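The same site in two structures of sulfoquinovosidase from Escherichia coli, which hydrolyses sulfoquinovosyl diacylglycerides and simpler sulfoquinovosides to release sulfoquinovose, which feeds sulfoglycolysis: PDB 5OHT (chain A, 1.87 Å), residues L451-A456 and M467-D472, and PDB 5AEE (chain B, 1.85 Å), residues L451-A456 and M467-N472. Both blocks share one frame: the second was fitted to the first on N, CA, C and O of the twelve residues, RMSD 0.19 Å. Numbering follows each deposited sequence.

Structure 1 (5OHT); sequences LFFMRA and MMWAGD. With CA (calcium ion), chain C; 9VH ([(3~{S},4~{R},5~{R})-4,5-bis(oxidanyl)piperidin-3-yl]methanesulfonic acid), chain D.
Trp-469 carries CB of Arg-455 over one face of its six-membered ring, a CH-pi contact 3.6 Å from that ring's centroid. Phe-453 turns an edge toward the face of Trp-469 in an offset edge-to-face pair, planes 83° apart. The guanidinium of Arg-455 meets OD1 of Asp-472 and water 1 at its edge, in plane. NH1 lies 3.6 Å from Asp-472 OD1, a long salt bridge. Water 1 links the same NH1 to Asp-472 OD2. CG of Arg-455 lies between the backbone N and the carbonyl carbon (chi1 77°), and the chain runs extended from CG to NE. NE forms a salt bridge with Glu-408. Asp-472, the inferred proton donor, also brings OD1 to 3.3 Å from C4 of the inhibitor 9VH. Its backbone O binds calcium at 2.4 Å. Strands 451-454 and 468-469 are neighbouring parallel strands of the family 31 TIM barrel, bridged at Met-454 and Met-468. Met-454 N donates to Met-467 O at 2.9 Å, and Trp-469 N to Met-454 O. Beyond the strands, Arg-455 and Asp-472 line the active site.

Structure 2 (5AEE); sequences LFFMRA and MMWAGN. Engineered in segment 467-472: Asn-472 (natural residue Asp). With CA (calcium ion), chain E; NSQ (4-nitrophenyl alpha-D-6-sulfoquinovoside), chain F.
Trp-469 has CB of Arg-455 over one face of its six-membered ring, a CH-pi contact 3.6 Å from the centroid. Phe-453 turns an edge toward the face of Trp-469 in an offset edge-to-face pair, planes 83° apart. The guanidinium of Arg-455 has C26 of the nitrophenyl ring of NSQ over one face, 3.5 Å above its plane. CG of Arg-455 stands anti to the backbone N (chi1 173°), and the chain bends at chi3. NE forms a salt bridge with Asp-405; NH2 and NH1 pair with Glu-408 and Glu-152. Asn-472 is engineered and occupies the position of the inferred proton donor. Its amide grips the bound glycoside NSQ twice. OD1 accepts from NSQ O2 at 2.8 Å, and ND2 donates to the glycosidic O1 at 3.0 Å, nearly straight at 174°. The backbone O of Asn-472 binds calcium at 2.3 Å. The strand backbones are bridged at Met-454 and Met-468. Met-454 N donates to Met-467 O at 2.9 Å, and Trp-469 N to Met-454 O.

How the two compare
Asp-472(A) is exchanged for the engineered Asn-472(B) almost in place. The two CG atoms are 0.3 Å apart after superposition. OD2 of Asp-472(A) and ND2 of Asn-472(B) also stand 0.3 Å apart, and the two OD1 atoms 0.6 Å apart. What goes is the carboxylate charge. The salt bridge from Arg-455(A) NH1 to Asp-472(A) OD1 is absent in structure 2, where Asn-472(B) carries no charge. ND2 of its amide donates to O1 of NSQ, and OD1 of Asn-472(B) accepts from O2. An amide can donate a hydrogen bond but is not a practical general acid. If Asp-472(A) is the proton donor, as inferred, the exchange would probably slow cleavage, consistent with the intact glycoside in structure 2. Calcium stays bound by the backbone O of Asp-472(A) and of Asn-472(B), and waters 2 and 3 match waters 6 and 5.

The site holds the inhibitor 9VH in structure 1 and NSQ in structure 2. Water 1, next to Arg-455(A) and Asp-472(A), stands where C26 of NSQ lies. The chain of Arg-455(A) turns: chi1 goes from 77° to 173° in Arg-455(B), chi3 from -168° to 70° and chi4 from -179° to 94°. The turns largely compensate, as the CZ atoms end 0.8 Å apart, and the touch of CD on CA of Gly-471(A) and Gly-471(B) is kept. The places of NH1 and NH2 of Arg-455(A) are left, perhaps in answer to the lost charge, the nitrophenyl ring or both.

Structure 1 (5OHT)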
loop_
_atom_site.group_PDB
_atom_site.type_symbol
_atom_site.label_atom_id
_atom_site.label_comp_id
_atom_site.label_asym_id
_atom_site.label_seq_id
_atom_site.Cartn_x
_atom_site.Cartn_y
_atom_site.Cartn_z
ATOM N N LEU A 451 -16.121 -2.193 -7.130
ATOM C CA LEU A 451 -14.714 -2.279 -6.665
ATOM C C LEU A 451 -13.950 -0.950 -6.800
ATOM O O LEU A 451 -13.754 -0.460 -7.939
ATOM C CB LEU A 451 -13.938 -3.386 -7.414
ATOM C CG LEU A 451 -12.500 -3.486 -6.810
ATOM C CD1 LEU A 451 -12.472 -4.213 -5.467
ATOM C CD2 LEU A 451 -11.424 -3.925 -7.716
ATOM N N PHE A 452 -13.507 -0.377 -5.675
ATOM C CA PHE A 452 -12.597 0.792 -5.715
ATOM C C PHE A 452 -11.203 0.358 -5.370
ATOM O O PHE A 452 -11.007 -0.669 -4.686
ATOM C CB PHE A 452 -13.074 2.013 -4.884
ATOM C CG PHE A 452 -13.222 1.765 -3.397
ATOM C CD1 PHE A 452 -14.401 1.293 -2.886
ATOM C CD2 PHE A 452 -12.157 1.975 -2.511
ATOM C CE1 PHE A 452 -14.564 1.061 -1.535
ATOM C CE2 PHE A 452 -12.320 1.715 -1.141
ATOM C CZ PHE A 452 -13.535 1.274 -0.645
ATOM N N PHE A 453 -10.210 1.122 -5.888
ATOM C CA PHE A 453 -8.818 0.812 -5.632
ATOM C C PHE A 453 -8.033 2.055 -5.254
ATOM O O PHE A 453 -8.251 3.136 -5.821
ATOM C CB PHE A 453 -8.183 0.001 -6.812
ATOM C CG PHE A 453 -8.390 0.622 -8.198
ATOM C CD1 PHE A 453 -9.561 0.426 -8.882
ATOM C CD2 PHE A 453 -7.392 1.362 -8.792
ATOM C CE1 PHE A 453 -9.771 0.953 -10.154
ATOM C CE2 PHE A 453 -7.605 1.904 -10.064
ATOM C CZ PHE A 453 -8.799 1.709 -10.720
ATOM N N MET A 454 -7.164 1.888 -4.266
ATOM C CA MET A 454 -6.394 2.978 -3.572
ATOM C C MET A 454 -4.903 2.794 -3.649
ATOM O O MET A 454 -4.420 1.666 -3.771
ATOM C CB MET A 454 -6.799 3.073 -2.083
ATOM C CG MET A 454 -8.268 3.161 -1.883
ATOM S SD MET A 454 -8.809 3.639 -0.227
ATOM C CE MET A 454 -8.209 5.332 -0.163
ATOM N N ARG A 455 -4.150 3.900 -3.607
ATOM C CA ARG A 455 -2.666 3.834 -3.530
ATOM C C ARG A 455 -2.150 4.182 -2.134
ATOM O O ARG A 455 -1.103 3.650 -1.732
ATOM C CB ARG A 455 -1.994 4.695 -4.621
ATOM C CG ARG A 455 -1.996 6.197 -4.361
ATOM C CD ARG A 455 -1.275 7.070 -5.397
ATOM N NE ARG A 455 -1.089 8.443 -4.894
ATOM C CZ ARG A 455 -0.500 9.439 -5.604
ATOM N NH1 ARG A 455 -0.069 9.204 -6.855
ATOM N NH2 ARG A 455 -0.313 10.652 -5.063
ATOM N N ALA A 456 -2.850 5.085 -1.423
ATOM C CA ALA A 456 -2.448 5.523 -0.080
ATOM C C ALA A 456 -3.168 4.647 0.948
ATOM O O ALA A 456 -4.241 4.036 0.677
ATOM C CB ALA A 456 -2.806 6.998 0.200
ATOM N N MET A 467 -9.322 -2.760 -2.538
ATOM C CA MET A 467 -8.186 -3.189 -3.330
ATOM C C MET A 467 -7.068 -2.123 -3.296
ATOM O O MET A 467 -7.357 -0.906 -3.361
ATOM C CB MET A 467 -8.661 -3.435 -4.778
ATOM C CG MET A 467 -7.547 -3.582 -5.809
ATOM S SD MET A 467 -6.516 -5.079 -5.785
ATOM C CE MET A 467 -7.736 -6.289 -6.383
ATOM N N MET A 468 -5.791 -2.564 -3.208
ATOM C CA MET A 468 -4.623 -1.647 -3.309
ATOM C C MET A 468 -4.043 -1.766 -4.725
ATOM O O MET A 468 -4.065 -2.846 -5.341
ATOM C CB MET A 468 -3.539 -2.002 -2.270
ATOM C CG MET A 468 -3.926 -1.923 -0.806
ATOM S SD MET A 468 -4.708 -0.385 -0.220
ATOM C CE MET A 468 -3.536 0.863 -0.729
ATOM N N TRP A 469 -3.534 -0.649 -5.258
ATOM C CA TRP A 469 -2.621 -0.713 -6.384
ATOM C C TRP A 469 -1.320 0.002 -5.961
ATOM O O TRP A 469 -1.312 0.796 -5.011
ATOM C CB TRP A 469 -3.259 -0.205 -7.714
ATOM C CG TRP A 469 -2.903 1.224 -8.178
ATOM C CD1 TRP A 469 -1.964 1.555 -9.092
ATOM C CD2 TRP A 469 -3.512 2.486 -7.776
ATOM N NE1 TRP A 469 -1.914 2.890 -9.290
ATOM C CE2 TRP A 469 -2.797 3.518 -8.469
ATOM C CE3 TRP A 469 -4.522 2.851 -6.911
ATOM C CZ2 TRP A 469 -3.116 4.886 -8.344
ATOM C CZ3 TRP A 469 -4.839 4.220 -6.775
ATOM C CH2 TRP A 469 -4.115 5.218 -7.496
ATOM N N ALA A 470 -0.226 -0.332 -6.651
ATOM C CA ALA A 470 1.131 0.068 -6.298
ATOM C C ALA A 470 1.482 1.565 -6.622
ATOM O O ALA A 470 2.602 1.985 -6.510
ATOM C CB ALA A 470 2.143 -0.870 -6.943
ATOM N N GLY A 471 0.500 2.377 -6.959
ATOM C CA GLY A 471 0.716 3.759 -7.323
ATOM C C GLY A 471 1.566 3.973 -8.570
ATOM O O GLY A 471 1.541 3.153 -9.426
ATOM N N ASP A 472 2.377 5.059 -8.580
ATOM C CA ASP A 472 3.147 5.480 -9.765
ATOM C C ASP A 472 4.603 4.911 -9.804
ATOM O O ASP A 472 5.492 5.359 -9.052
ATOM C CB ASP A 472 3.287 7.036 -9.855
ATOM C CG ASP A 472 1.931 7.778 -9.804
ATOM O OD1 ASP A 472 0.834 7.159 -9.661
ATOM O OD2 ASP A 472 1.987 9.014 -9.898
HETATM CA CA CA C . 7.433 6.530 -8.262
HETATM O O1 9VH D . -3.103 13.549 -13.154
HETATM S S1 9VH D . -4.116 13.322 -12.177
HETATM O O2 9VH D . -5.395 13.916 -12.300
HETATM O O3 9VH D . -3.625 13.762 -10.830
HETATM C C1 9VH D . -4.428 11.573 -12.024
HETATM C C2 9VH D . -3.201 10.653 -11.882
HETATM C C3 9VH D . -2.430 10.890 -10.593
HETATM N N1 9VH D . -2.483 9.860 -9.536
HETATM C C4 9VH D . -2.115 8.520 -10.020
HETATM C C5 9VH D . -2.360 8.291 -11.516
HETATM O O4 9VH D . -2.653 6.932 -11.770
HETATM C C6 9VH D . -3.496 9.154 -12.062
HETATM O O5 9VH D . -3.632 8.868 -13.456
HETATM O O HOH W 1 0.792 11.318 -8.409
HETATM O O HOH W 2 6.019 8.383 -7.818
HETATM O O HOH W 3 7.461 7.473 -10.564
#

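Structure 2 (5AEE)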
loop_
_atom_site.group_PDB
_atom_site.type_symbol
_atom_site.label_atom_id
_atom_site.label_comp_id
_atom_site.label_asym_id
_atom_site.label_seq_id
_atom_site.Cartn_x
_atom_site.Cartn_y
_atom_site.Cartn_z
ATOM N N LEU B 451 -15.969 -2.112 -7.139
ATOM C CA LEU B 451 -14.597 -2.253 -6.694
ATOM C C LEU B 451 -13.871 -0.887 -6.790
ATOM O O LEU B 451 -13.667 -0.340 -7.874
ATOM C CB LEU B 451 -13.839 -3.310 -7.512
ATOM C CG LEU B 451 -12.385 -3.360 -6.954
ATOM C CD1 LEU B 451 -12.289 -4.057 -5.630
ATOM C CD2 LEU B 451 -11.358 -3.670 -7.971
ATOM N N PHE B 452 -13.354 -0.417 -5.676
ATOM C CA PHE B 452 -12.508 0.764 -5.725
ATOM C C PHE B 452 -11.119 0.349 -5.340
ATOM O O PHE B 452 -10.938 -0.632 -4.644
ATOM C CB PHE B 452 -13.046 1.979 -4.874
ATOM C CG PHE B 452 -13.170 1.713 -3.414
ATOM C CD1 PHE B 452 -12.091 1.916 -2.553
ATOM C CD2 PHE B 452 -14.338 1.283 -2.893
ATOM C CE1 PHE B 452 -12.199 1.612 -1.233
ATOM C CE2 PHE B 452 -14.473 0.961 -1.538
ATOM C CZ PHE B 452 -13.399 1.122 -0.707
ATOM N N PHE B 453 -10.140 1.099 -5.819
ATOM C CA PHE B 453 -8.770 0.739 -5.577
ATOM C C PHE B 453 -8.050 1.951 -5.145
ATOM O O PHE B 453 -8.332 3.018 -5.607
ATOM C CB PHE B 453 -8.113 -0.001 -6.805
ATOM C CG PHE B 453 -8.374 0.616 -8.139
ATOM C CD1 PHE B 453 -9.562 0.383 -8.792
ATOM C CD2 PHE B 453 -7.448 1.412 -8.749
ATOM C CE1 PHE B 453 -9.774 0.948 -10.043
ATOM C CE2 PHE B 453 -7.661 1.989 -9.987
ATOM C CZ PHE B 453 -8.842 1.744 -10.631
ATOM N N MET B 454 -7.079 1.773 -4.249
ATOM C CA MET B 454 -6.459 2.878 -3.585
ATOM C C MET B 454 -4.966 2.738 -3.600
ATOM O O MET B 454 -4.412 1.651 -3.734
ATOM C CB MET B 454 -6.848 2.882 -2.044
ATOM C CG MET B 454 -8.363 3.102 -1.899
ATOM S SD MET B 454 -8.848 3.330 -0.171
ATOM C CE MET B 454 -8.589 5.086 -0.055
ATOM N N ARG B 455 -4.342 3.864 -3.425
ATOM C CA ARG B 455 -2.857 3.982 -3.473
ATOM C C ARG B 455 -2.390 4.213 -2.050
ATOM O O ARG B 455 -1.731 3.355 -1.474
ATOM C CB ARG B 455 -2.511 5.153 -4.426
ATOM C CG ARG B 455 -1.054 5.574 -4.499
ATOM C CD ARG B 455 -0.766 6.461 -5.693
ATOM N NE ARG B 455 -1.380 7.792 -5.561
ATOM C CZ ARG B 455 -0.819 8.876 -5.077
ATOM N NH1 ARG B 455 0.461 8.915 -4.658
ATOM N NH2 ARG B 455 -1.552 9.985 -5.031
ATOM N N ALA B 456 -2.729 5.365 -1.495
ATOM C CA ALA B 456 -2.424 5.646 -0.094
ATOM C C ALA B 456 -3.145 4.664 0.838
ATOM O O ALA B 456 -4.286 4.217 0.562
ATOM C CB ALA B 456 -2.741 7.076 0.277
ATOM N N MET B 467 -9.154 -2.825 -2.552
ATOM C CA MET B 467 -8.039 -3.202 -3.453
ATOM C C MET B 467 -6.993 -2.137 -3.363
ATOM O O MET B 467 -7.335 -0.927 -3.325
ATOM C CB MET B 467 -8.522 -3.311 -4.879
ATOM C CG MET B 467 -7.437 -3.436 -5.923
ATOM S SD MET B 467 -6.475 -4.974 -5.934
ATOM C CE MET B 467 -7.723 -6.093 -6.624
ATOM N N MET B 468 -5.747 -2.539 -3.201
ATOM C CA MET B 468 -4.650 -1.591 -3.335
ATOM C C MET B 468 -4.075 -1.661 -4.757
ATOM O O MET B 468 -4.050 -2.737 -5.357
ATOM C CB MET B 468 -3.538 -1.904 -2.358
ATOM C CG MET B 468 -4.019 -1.986 -0.949
ATOM S SD MET B 468 -4.974 -0.632 -0.289
ATOM C CE MET B 468 -3.968 0.825 -0.577
ATOM N N TRP B 469 -3.601 -0.521 -5.290
ATOM C CA TRP B 469 -2.739 -0.567 -6.449
ATOM C C TRP B 469 -1.389 0.039 -6.046
ATOM O O TRP B 469 -1.335 0.826 -5.124
ATOM C CB TRP B 469 -3.331 -0.020 -7.730
ATOM C CG TRP B 469 -2.996 1.376 -8.106
ATOM C CD1 TRP B 469 -1.985 1.759 -8.961
ATOM C CD2 TRP B 469 -3.625 2.547 -7.681
ATOM N NE1 TRP B 469 -1.950 3.095 -9.057
ATOM C CE2 TRP B 469 -2.951 3.626 -8.308
ATOM C CE3 TRP B 469 -4.697 2.823 -6.809
ATOM C CZ2 TRP B 469 -3.289 4.928 -8.101
ATOM C CZ3 TRP B 469 -5.075 4.144 -6.639
ATOM C CH2 TRP B 469 -4.350 5.187 -7.255
ATOM N N ALA B 470 -0.360 -0.316 -6.796
ATOM C CA ALA B 470 1.025 0.049 -6.442
ATOM C C ALA B 470 1.441 1.507 -6.738
ATOM O O ALA B 470 2.651 1.836 -6.602
ATOM C CB ALA B 470 2.009 -0.909 -7.114
ATOM N N GLY B 471 0.505 2.387 -7.041
ATOM C CA GLY B 471 0.817 3.779 -7.233
ATOM C C GLY B 471 1.655 3.941 -8.493
ATOM O O GLY B 471 1.537 3.170 -9.427
ATOM N N ASN B 472 2.523 4.920 -8.494
ATOM C CA ASN B 472 3.214 5.355 -9.731
ATOM C C ASN B 472 4.602 4.815 -9.827
ATOM O O ASN B 472 5.501 5.298 -9.114
ATOM C CB ASN B 472 3.255 6.881 -9.729
ATOM C CG ASN B 472 1.908 7.518 -9.859
ATOM O OD1 ASN B 472 0.914 6.867 -10.149
ATOM N ND2 ASN B 472 1.882 8.825 -9.657
HETATM CA CA CA E . 7.391 6.205 -8.240
HETATM O O12 NSQ F . -3.503 13.631 -10.211
HETATM S S10 NSQ F . -4.095 13.213 -11.504
HETATM O O13 NSQ F . -5.415 13.776 -11.867
HETATM O O11 NSQ F . -3.076 13.404 -12.534
HETATM C C6 NSQ F . -4.434 11.527 -11.441
HETATM C C5 NSQ F . -3.243 10.611 -11.197
HETATM O O5 NSQ F . -2.965 10.767 -9.769
HETATM C C1 NSQ F . -2.057 9.877 -9.193
HETATM C C2 NSQ F . -2.412 8.411 -9.525
HETATM O O2 NSQ F . -1.454 7.619 -8.878
HETATM C C3 NSQ F . -2.477 8.248 -11.028
HETATM O O3 NSQ F . -2.772 6.923 -11.416
HETATM C C4 NSQ F . -3.524 9.160 -11.625
HETATM O O4 NSQ F . -3.481 9.027 -13.078
HETATM O O1 NSQ F . -0.799 10.251 -9.751
HETATM C C25 NSQ F . -0.235 11.366 -9.272
HETATM C C26 NSQ F . 0.088 11.444 -7.907
HETATM C C27 NSQ F . 0.599 12.615 -7.432
HETATM C C28 NSQ F . 0.861 13.666 -8.304
HETATM N N32 NSQ F . 1.343 14.872 -7.758
HETATM O O33 NSQ F . 1.222 15.933 -8.436
HETATM O O34 NSQ F . 1.708 14.917 -6.532
HETATM C C29 NSQ F . 0.509 13.559 -9.647
HETATM C C30 NSQ F . -0.040 12.391 -10.143
HETATM O O HOH W 4 3.048 7.512 -6.266
HETATM O O HOH W 5 7.424 7.052 -10.450
HETATM O O HOH W 6 5.922 7.959 -7.674
#